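Local coordinates for protein hydrolase (Rhizobium meliloti, PDB 5HOE) that hydrolyses acetyl esters on carbohydrates, as an octameric acetylesterase of the GDSL-like branch of the SGNH hydrolases, at residues P162-M167 / D206-S211; A51-L56 / Y60-E65; N123-L128 / V148-P153. All coordinates share one frame; numbering follows the deposited sequence.

Contact 1 (P162-M167 / D206-S211); sequences PWFEGM and DGIHLS. With PO4 (phosphate ion), chain E.
F164 offers one face of its ring to I208, whose CD1 methyl lies over it toward the rim, 3.5 Å from F164 CG; the CH-pi contact runs 17° off the ring normal. The segment D206-S211 has the Asp-x-x-His spacing of the SGNH hydrolases, and D206 and H209 probably complete a Ser-His-Asp triad with S25. I208 works with both of its branches: CD1 meets the phenyl ring, while CG2, anti to the backbone N, sits 3.6 Å above the imidazole plane of H209, over its centre. D206 also brushes F164, with its CB 4.2 Å from F164 CE2 and its carboxylate nearly perpendicular to the ring, at 88°. Three bonds hold that carboxylate. D206 OD2 accepts from H209 ND1 at 2.6 Å, on the syn side and close to the imidazole plane. D206 OD1 takes two backbone donors, H209 N on the syn side at 2.9 Å and I208 N from above the carboxylate plane, which makes an Asx turn and fixes the rotation of the group. Further out, W30 stacks on H209, and F188 of a second subunit meets the F164 ring edge-to-face. A phosphate, probably from the crystallisation liquor, is bound by S25 N, A69 N and N108 ND2, consistent with an oxyanion hole. H209 NE2 donates to PO4 O3 at 2.6 Å, nearly straight at 170°.

Contact 2 (A51-L56 / Y60-E65); sequences AMAARL and YHIIEE
L56 lays its side chain over one face of the Y60 ring, with CD2 above the ring centre, 4.1 Å from the centroid in a CH-pi contact, and L56 CB 3.7 Å from Y60 CD1. This is the helix-to-strand return of a beta-alpha-beta crossover: helix 48-56 runs antiparallel to strand 60-66, at 173° for the short segments, with axes 8.7 Å apart. L56 O also comes within 3.6 Å of Y60 CD1. Two residues on, I62 is met from the helix by M52 and A53, and more loosely by L56, whose CD1 is 4.2 Å from I62 CD1. M52 leaves with CG anti to the backbone N (chi1 -176°) and bends at chi3, which brings its CE tightly against I62 CG1 at 3.4 Å; A53 CB meets I62 CD1 at 3.9 Å. Replacing Y60 by an alanine removes the ring, and L56 would probably lose the surface under CB and CD2, opening a gap beside the helix end. In the next shell, M52 also packs on C21 of strand 17-23 and on I222 and A223 of helix 212-229. E64 reaches back to R47, just before the helix, with OE1 in a salt bridge to NH2, and to T49 in its first turn, with OE2 hydrogen-bonded to OG1.

Contact 3 (N123-L128 / V148-P153); sequences NGMGKL and VLVVAP
M125 and V150 meet tip to tip between helix 118-133 and strand 147-152. At the start of the strand segment, V148 packs on V129, V132 and L133, later in the same helix, while the backbone of L149 is hydrogen-bonded to V101 and I103 of the neighbouring strand 100-104. V150 then carries the contact. Its CB points at the helix, with V150 CA 8.0 Å from M125 CA, and its CG1, anti to the backbone N at a chi1 of 173°, stands 3.9 Å from M125 CG and 4.2 Å from M125 SD. One methyl of the branched valine thus meets the CG and SD of the methionine, an apolar pairing in which both residues are buried. M125 also leaves its helix with CG anti to the backbone N, but then bends at chi2 (63°) and again at chi3 (75°), which turns CE toward V151 O. This is the packing of a beta-alpha-beta unit in a three-layer alpha/beta fold of the SGNH type: strand 100-104, helix 118-133 and strand 147-152 follow one another, and the helix lies over the parallel sheet. Next in the strand, V151 points its CB away from the helix, its side chain packing on I102 and M104, and it faces M125 with its backbone: V151 O lies 4.4 Å from M125 CE, a loose approach. A152 touches Y182 of helix 171-189, a residue that also packs on M125 and V150, and beyond it the strand gives way to a loop at P153, whose ring packs on T107.

Along the chain the order is contact 2, contact 3, contact 1, one closing before the next opens, all within the GDSL-like hydrolase family sequence. Contacts 2 and 3 each set a helix against the one parallel sheet, on strand 60-66, the outermost at one side within this chain, and on strand 147-152 further in; their centres are 19 Å apart. Contact 1 is built from helix 162-167, the next helix after strand 147-152, and from the loop between strand 192-195 and helix 212-229. Its centre is 22 Å from that of contact 3 and 27 Å from that of contact 2, and none touch. The sheet thus supplies the framework, while D206 and H209, probably two of the catalytic residues, sit on a loop beyond strand 192-195.

Contact 1 (P162-M167 / D206-S211)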
loop_
_atom_site.group_PDB
_atom_site.type_symbol
_atom_site.label_atom_id
_atom_site.label_comp_id
_atom_site.label_asym_id
_atom_site.label_seq_id
_atom_site.Cartn_x
_atom_site.Cartn_y
_atom_site.Cartn_z
ATOM N N PRO A 162 34.075 8.299 13.470
ATOM C CA PRO A 162 33.903 7.587 12.193
ATOM C C PRO A 162 32.468 7.245 11.856
ATOM O O PRO A 162 32.136 7.160 10.661
ATOM C CB PRO A 162 34.747 6.317 12.367
ATOM C CG PRO A 162 34.969 6.195 13.799
ATOM C CD PRO A 162 35.036 7.590 14.329
ATOM N N TRP A 163 31.596 7.021 12.848
ATOM C CA TRP A 163 30.209 6.717 12.498
ATOM C C TRP A 163 29.507 7.942 11.919
ATOM O O TRP A 163 28.784 7.832 10.921
ATOM C CB TRP A 163 29.433 6.156 13.690
ATOM C CG TRP A 163 28.072 5.670 13.290
ATOM C CD1 TRP A 163 26.871 6.192 13.663
ATOM C CD2 TRP A 163 27.777 4.572 12.404
ATOM N NE1 TRP A 163 25.842 5.486 13.072
ATOM C CE2 TRP A 163 26.377 4.485 12.300
ATOM C CE3 TRP A 163 28.566 3.661 11.689
ATOM C CZ2 TRP A 163 25.747 3.533 11.500
ATOM C CZ3 TRP A 163 27.939 2.701 10.912
ATOM C CH2 TRP A 163 26.535 2.634 10.834
ATOM N N PHE A 164 29.699 9.114 12.527
ATOM C CA PHE A 164 29.164 10.338 11.938
ATOM C C PHE A 164 29.789 10.629 10.577
ATOM O O PHE A 164 29.095 11.085 9.666
ATOM C CB PHE A 164 29.371 11.538 12.864
ATOM C CG PHE A 164 28.262 11.771 13.894
ATOM C CD1 PHE A 164 26.914 11.545 13.597
ATOM C CD2 PHE A 164 28.581 12.269 15.153
ATOM C CE1 PHE A 164 25.926 11.803 14.545
ATOM C CE2 PHE A 164 27.611 12.503 16.092
ATOM C CZ PHE A 164 26.285 12.277 15.803
ATOM N N GLU A 165 31.107 10.408 10.421
ATOM C CA GLU A 165 31.723 10.626 9.118
ATOM C C GLU A 165 31.066 9.769 8.037
ATOM O O GLU A 165 30.781 10.251 6.927
ATOM C CB GLU A 165 33.228 10.360 9.174
ATOM C CG GLU A 165 33.877 10.642 7.855
ATOM C CD GLU A 165 35.365 10.892 7.940
ATOM O OE1 GLU A 165 35.961 10.782 9.044
ATOM O OE2 GLU A 165 35.939 11.206 6.874
ATOM N N GLY A 166 30.821 8.491 8.333
ATOM C CA GLY A 166 30.102 7.653 7.383
ATOM C C GLY A 166 28.678 8.124 7.163
ATOM O O GLY A 166 28.173 8.121 6.038
ATOM N N MET A 167 28.018 8.543 8.236
ATOM C CA MET A 167 26.632 8.990 8.153
ATOM C C MET A 167 26.481 10.152 7.184
ATOM O O MET A 167 25.483 10.236 6.465
ATOM C CB MET A 167 26.159 9.419 9.544
ATOM C CG MET A 167 24.686 9.613 9.658
ATOM S SD MET A 167 24.187 10.185 11.306
ATOM C CE MET A 167 24.684 8.780 12.324
ATOM N N ASP A 206 31.531 17.734 17.288
ATOM C CA ASP A 206 31.182 16.635 16.395
ATOM C C ASP A 206 31.124 17.016 14.912
ATOM O O ASP A 206 30.981 16.112 14.087
ATOM C CB ASP A 206 29.879 15.935 16.834
ATOM C CG ASP A 206 28.674 16.873 16.906
ATOM O OD1 ASP A 206 28.719 18.008 16.361
ATOM O OD2 ASP A 206 27.641 16.447 17.483
ATOM N N GLY A 207 31.273 18.303 14.548
ATOM C CA GLY A 207 31.181 18.748 13.171
ATOM C C GLY A 207 29.768 18.913 12.635
ATOM O O GLY A 207 29.607 19.147 11.426
ATOM N N ILE A 208 28.738 18.792 13.492
ATOM C CA ILE A 208 27.331 18.801 13.074
ATOM C C ILE A 208 26.525 19.817 13.893
ATOM O O ILE A 208 25.748 20.601 13.348
ATOM C CB ILE A 208 26.714 17.391 13.212
ATOM C CG1 ILE A 208 27.416 16.393 12.294
ATOM C CG2 ILE A 208 25.222 17.421 12.886
ATOM C CD1 ILE A 208 27.320 14.965 12.757
ATOM N N HIS A 209 26.704 19.816 15.209
ATOM C CA HIS A 209 25.881 20.620 16.091
ATOM C C HIS A 209 26.624 21.877 16.541
ATOM O O HIS A 209 27.764 22.136 16.134
ATOM C CB HIS A 209 25.364 19.744 17.234
ATOM C CG HIS A 209 24.665 18.505 16.762
ATOM N ND1 HIS A 209 25.250 17.257 16.796
ATOM C CD2 HIS A 209 23.441 18.328 16.215
ATOM C CE1 HIS A 209 24.403 16.362 16.307
ATOM N NE2 HIS A 209 23.310 16.991 15.923
ATOM N N LEU A 210 25.940 22.697 17.351
ATOM C CA LEU A 210 26.380 24.056 17.652
ATOM C C LEU A 210 26.575 24.269 19.150
ATOM O O LEU A 210 25.957 23.605 19.983
ATOM C CB LEU A 210 25.363 25.077 17.122
ATOM C CG LEU A 210 24.791 24.925 15.714
ATOM C CD1 LEU A 210 23.672 25.929 15.517
ATOM C CD2 LEU A 210 25.893 25.121 14.721
ATOM N N SER A 211 27.465 25.200 19.481
ATOM C CA SER A 211 27.669 25.639 20.850
ATOM C C SER A 211 26.539 26.554 21.300
ATOM O O SER A 211 25.794 27.103 20.488
ATOM C CB SER A 211 28.996 26.391 20.951
ATOM O OG SER A 211 28.925 27.658 20.331
HETATM P P PO4 E . 20.804 15.866 13.561
HETATM O O1 PO4 E . 19.442 16.464 13.346
HETATM O O2 PO4 E . 21.821 16.649 12.773
HETATM O O3 PO4 E . 21.251 15.674 14.989
HETATM O O4 PO4 E . 20.822 14.430 13.148
#

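Contact 2 (A51-L56 / Y60-E65)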
loop_
_atom_site.group_PDB
_atom_site.type_symbol
_atom_site.label_atom_id
_atom_site.label_comp_id
_atom_site.label_asym_id
_atom_site.label_seq_id
_atom_site.Cartn_x
_atom_site.Cartn_y
_atom_site.Cartn_z
ATOM N N ALA A 51 16.757 32.227 22.607
ATOM C CA ALA A 51 17.493 33.463 22.372
ATOM C C ALA A 51 16.741 34.400 21.433
ATOM O O ALA A 51 16.747 35.622 21.633
ATOM C CB ALA A 51 18.878 33.131 21.811
ATOM N N MET A 52 16.108 33.856 20.390
ATOM C CA MET A 52 15.278 34.680 19.510
ATOM C C MET A 52 14.095 35.251 20.276
ATOM O O MET A 52 13.779 36.450 20.156
ATOM C CB MET A 52 14.786 33.841 18.327
ATOM C CG MET A 52 13.985 34.640 17.310
ATOM S SD MET A 52 13.016 33.663 16.157
ATOM C CE MET A 52 11.869 32.815 17.236
ATOM N N ALA A 53 13.455 34.422 21.115
ATOM C CA ALA A 53 12.309 34.893 21.895
ATOM C C ALA A 53 12.701 36.015 22.851
ATOM O O ALA A 53 11.943 36.979 23.040
ATOM C CB ALA A 53 11.691 33.727 22.665
ATOM N N ALA A 54 13.877 35.907 23.476
ATOM C CA ALA A 54 14.325 36.949 24.388
ATOM C C ALA A 54 14.498 38.280 23.660
ATOM O O ALA A 54 14.085 39.334 24.162
ATOM C CB ALA A 54 15.637 36.523 25.044
ATOM N N ARG A 55 15.109 38.255 22.475
ATOM C CA ARG A 55 15.302 39.491 21.718
ATOM C C ARG A 55 13.971 40.050 21.217
ATOM O O ARG A 55 13.763 41.270 21.210
ATOM C CB ARG A 55 16.257 39.222 20.547
ATOM C CG ARG A 55 16.596 40.426 19.682
ATOM C CD ARG A 55 17.732 41.267 20.281
ATOM N NE ARG A 55 18.765 41.549 19.281
ATOM C CZ ARG A 55 20.072 41.557 19.519
ATOM N NH1 ARG A 55 20.543 41.291 20.727
ATOM N NH2 ARG A 55 20.916 41.825 18.535
ATOM N N LEU A 56 13.048 39.173 20.815
ATOM C CA LEU A 56 11.768 39.627 20.270
ATOM C C LEU A 56 10.881 40.281 21.329
ATOM O O LEU A 56 10.186 41.258 21.032
ATOM C CB LEU A 56 11.045 38.458 19.599
ATOM C CG LEU A 56 11.627 38.007 18.261
ATOM C CD1 LEU A 56 10.939 36.737 17.789
ATOM C CD2 LEU A 56 11.471 39.107 17.208
ATOM N N TYR A 60 5.684 38.367 21.432
ATOM C CA TYR A 60 5.833 37.208 20.561
ATOM C C TYR A 60 5.696 35.934 21.373
ATOM O O TYR A 60 6.202 35.845 22.493
ATOM C CB TYR A 60 7.193 37.219 19.868
ATOM C CG TYR A 60 7.307 38.267 18.785
ATOM C CD1 TYR A 60 7.595 39.589 19.103
ATOM C CD2 TYR A 60 7.139 37.938 17.447
ATOM C CE1 TYR A 60 7.705 40.550 18.126
ATOM C CE2 TYR A 60 7.245 38.890 16.459
ATOM C CZ TYR A 60 7.530 40.198 16.803
ATOM O OH TYR A 60 7.639 41.172 15.834
ATOM N N HIS A 61 5.002 34.956 20.795
ATOM C CA HIS A 61 4.848 33.630 21.368
ATOM C C HIS A 61 5.554 32.638 20.450
ATOM O O HIS A 61 5.164 32.471 19.289
ATOM C CB HIS A 61 3.365 33.295 21.517
ATOM C CG HIS A 61 3.093 31.866 21.859
ATOM N ND1 HIS A 61 2.264 31.067 21.100
ATOM C CD2 HIS A 61 3.548 31.086 22.869
ATOM C CE1 HIS A 61 2.209 29.860 21.635
ATOM N NE2 HIS A 61 2.982 29.842 22.705
ATOM N N ILE A 62 6.593 32.001 20.967
ATOM C CA ILE A 62 7.436 31.091 20.199
ATOM C C ILE A 62 6.988 29.667 20.480
ATOM O O ILE A 62 6.853 29.267 21.643
ATOM C CB ILE A 62 8.926 31.287 20.535
ATOM C CG1 ILE A 62 9.536 32.378 19.654
ATOM C CG2 ILE A 62 9.744 30.009 20.297
ATOM C CD1 ILE A 62 8.970 33.720 19.863
ATOM N N ILE A 63 6.792 28.893 19.414
ATOM C CA ILE A 63 6.412 27.487 19.487
ATOM C C ILE A 63 7.563 26.675 18.909
ATOM O O ILE A 63 8.007 26.930 17.781
ATOM C CB ILE A 63 5.128 27.237 18.681
ATOM C CG1 ILE A 63 3.975 28.092 19.218
ATOM C CG2 ILE A 63 4.747 25.761 18.700
ATOM C CD1 ILE A 63 2.978 28.442 18.188
ATOM N N GLU A 64 8.087 25.749 19.696
ATOM C CA GLU A 64 9.211 24.923 19.278
ATOM C C GLU A 64 8.711 23.591 18.733
ATOM O O GLU A 64 7.966 22.867 19.415
ATOM C CB GLU A 64 10.133 24.671 20.466
ATOM C CG GLU A 64 10.686 25.936 21.089
ATOM C CD GLU A 64 11.630 25.620 22.218
ATOM O OE1 GLU A 64 11.166 25.364 23.345
ATOM O OE2 GLU A 64 12.837 25.595 21.967
ATOM N N GLU A 65 9.128 23.270 17.503
ATOM C CA GLU A 65 8.936 21.941 16.902
ATOM C C GLU A 65 10.251 21.477 16.263
ATOM O O GLU A 65 10.379 21.410 15.032
ATOM C CB GLU A 65 7.783 21.949 15.888
ATOM C CG GLU A 65 6.399 22.192 16.497
ATOM C CD GLU A 65 5.852 21.067 17.345
ATOM O OE1 GLU A 65 6.488 20.010 17.476
ATOM O OE2 GLU A 65 4.727 21.256 17.878
#

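Contact 3 (N123-L128 / V148-P153)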
loop_
_atom_site.group_PDB
_atom_site.type_symbol
_atom_site.label_atom_id
_atom_site.label_comp_id
_atom_site.label_asym_id
_atom_site.label_seq_id
_atom_site.Cartn_x
_atom_site.Cartn_y
_atom_site.Cartn_z
ATOM N N ASN A 123 14.142 21.309 -3.076
ATOM C CA ASN A 123 12.771 20.991 -3.471
ATOM C C ASN A 123 11.961 20.417 -2.303
ATOM O O ASN A 123 10.744 20.639 -2.223
ATOM C CB ASN A 123 12.774 20.032 -4.655
ATOM C CG ASN A 123 11.434 19.954 -5.333
ATOM O OD1 ASN A 123 10.874 20.973 -5.756
ATOM N ND2 ASN A 123 10.915 18.740 -5.470
ATOM N N GLY A 124 12.614 19.686 -1.394
ATOM C CA GLY A 124 11.940 19.235 -0.183
ATOM C C GLY A 124 11.582 20.377 0.745
ATOM O O GLY A 124 10.491 20.401 1.328
ATOM N N MET A 125 12.497 21.329 0.907
ATOM C CA MET A 125 12.150 22.581 1.568
ATOM C C MET A 125 10.966 23.247 0.875
ATOM O O MET A 125 10.061 23.774 1.541
ATOM C CB MET A 125 13.363 23.513 1.608
ATOM C CG MET A 125 13.082 24.868 2.225
ATOM S SD MET A 125 12.582 24.818 3.997
ATOM C CE MET A 125 14.135 24.478 4.829
ATOM N N GLY A 126 10.937 23.212 -0.460
ATOM C CA GLY A 126 9.823 23.808 -1.175
ATOM C C GLY A 126 8.503 23.145 -0.837
ATOM O O GLY A 126 7.472 23.815 -0.753
ATOM N N LYS A 127 8.518 21.819 -0.647
ATOM C CA LYS A 127 7.314 21.117 -0.212
ATOM C C LYS A 127 6.817 21.680 1.114
ATOM O O LYS A 127 5.611 21.904 1.293
ATOM C CB LYS A 127 7.601 19.613 -0.084
ATOM C CG LYS A 127 6.395 18.791 0.274
ATOM C CD LYS A 127 6.731 17.332 0.412
ATOM C CE LYS A 127 5.482 16.514 0.697
ATOM N NZ LYS A 127 5.784 15.066 0.956
ATOM N N LEU A 128 7.734 21.911 2.060
ATOM C CA LEU A 128 7.335 22.437 3.360
ATOM C C LEU A 128 6.800 23.859 3.234
ATOM O O LEU A 128 5.798 24.205 3.859
ATOM C CB LEU A 128 8.513 22.381 4.343
ATOM C CG LEU A 128 9.137 21.014 4.603
ATOM C CD1 LEU A 128 10.381 21.138 5.479
ATOM C CD2 LEU A 128 8.085 20.098 5.212
ATOM N N VAL A 148 6.444 32.872 5.808
ATOM C CA VAL A 148 7.448 31.812 5.874
ATOM C C VAL A 148 8.834 32.445 5.863
ATOM O O VAL A 148 9.130 33.304 5.020
ATOM C CB VAL A 148 7.325 30.807 4.707
ATOM C CG1 VAL A 148 8.403 29.730 4.810
ATOM C CG2 VAL A 148 5.958 30.158 4.713
ATOM N N LEU A 149 9.697 32.001 6.779
ATOM C CA LEU A 149 11.118 32.329 6.729
ATOM C C LEU A 149 11.882 31.027 6.522
ATOM O O LEU A 149 11.914 30.175 7.415
ATOM C CB LEU A 149 11.561 33.044 7.998
ATOM C CG LEU A 149 13.061 33.324 8.113
ATOM C CD1 LEU A 149 13.584 34.222 6.978
ATOM C CD2 LEU A 149 13.372 33.926 9.477
ATOM N N VAL A 150 12.481 30.876 5.338
ATOM C CA VAL A 150 13.350 29.743 5.029
ATOM C C VAL A 150 14.740 30.057 5.569
ATOM O O VAL A 150 15.305 31.114 5.266
ATOM C CB VAL A 150 13.402 29.510 3.508
ATOM C CG1 VAL A 150 14.428 28.439 3.149
ATOM C CG2 VAL A 150 12.015 29.129 2.977
ATOM N N VAL A 151 15.311 29.147 6.348
ATOM C CA VAL A 151 16.654 29.317 6.900
ATOM C C VAL A 151 17.540 28.222 6.349
ATOM O O VAL A 151 17.300 27.032 6.600
ATOM C CB VAL A 151 16.653 29.284 8.438
ATOM C CG1 VAL A 151 18.060 29.483 9.013
ATOM C CG2 VAL A 151 15.708 30.354 8.969
ATOM N N ALA A 152 18.576 28.615 5.621
ATOM C CA ALA A 152 19.566 27.635 5.220
ATOM C C ALA A 152 20.471 27.347 6.412
ATOM O O ALA A 152 20.988 28.289 7.037
ATOM C CB ALA A 152 20.407 28.138 4.042
ATOM N N PRO A 153 20.658 26.085 6.785
ATOM C CA PRO A 153 21.533 25.768 7.915
ATOM C C PRO A 153 22.983 26.054 7.566
ATOM O O PRO A 153 23.344 26.138 6.381
ATOM C CB PRO A 153 21.293 24.264 8.122
ATOM C CG PRO A 153 20.944 23.775 6.740
ATOM C CD PRO A 153 20.132 24.877 6.125
#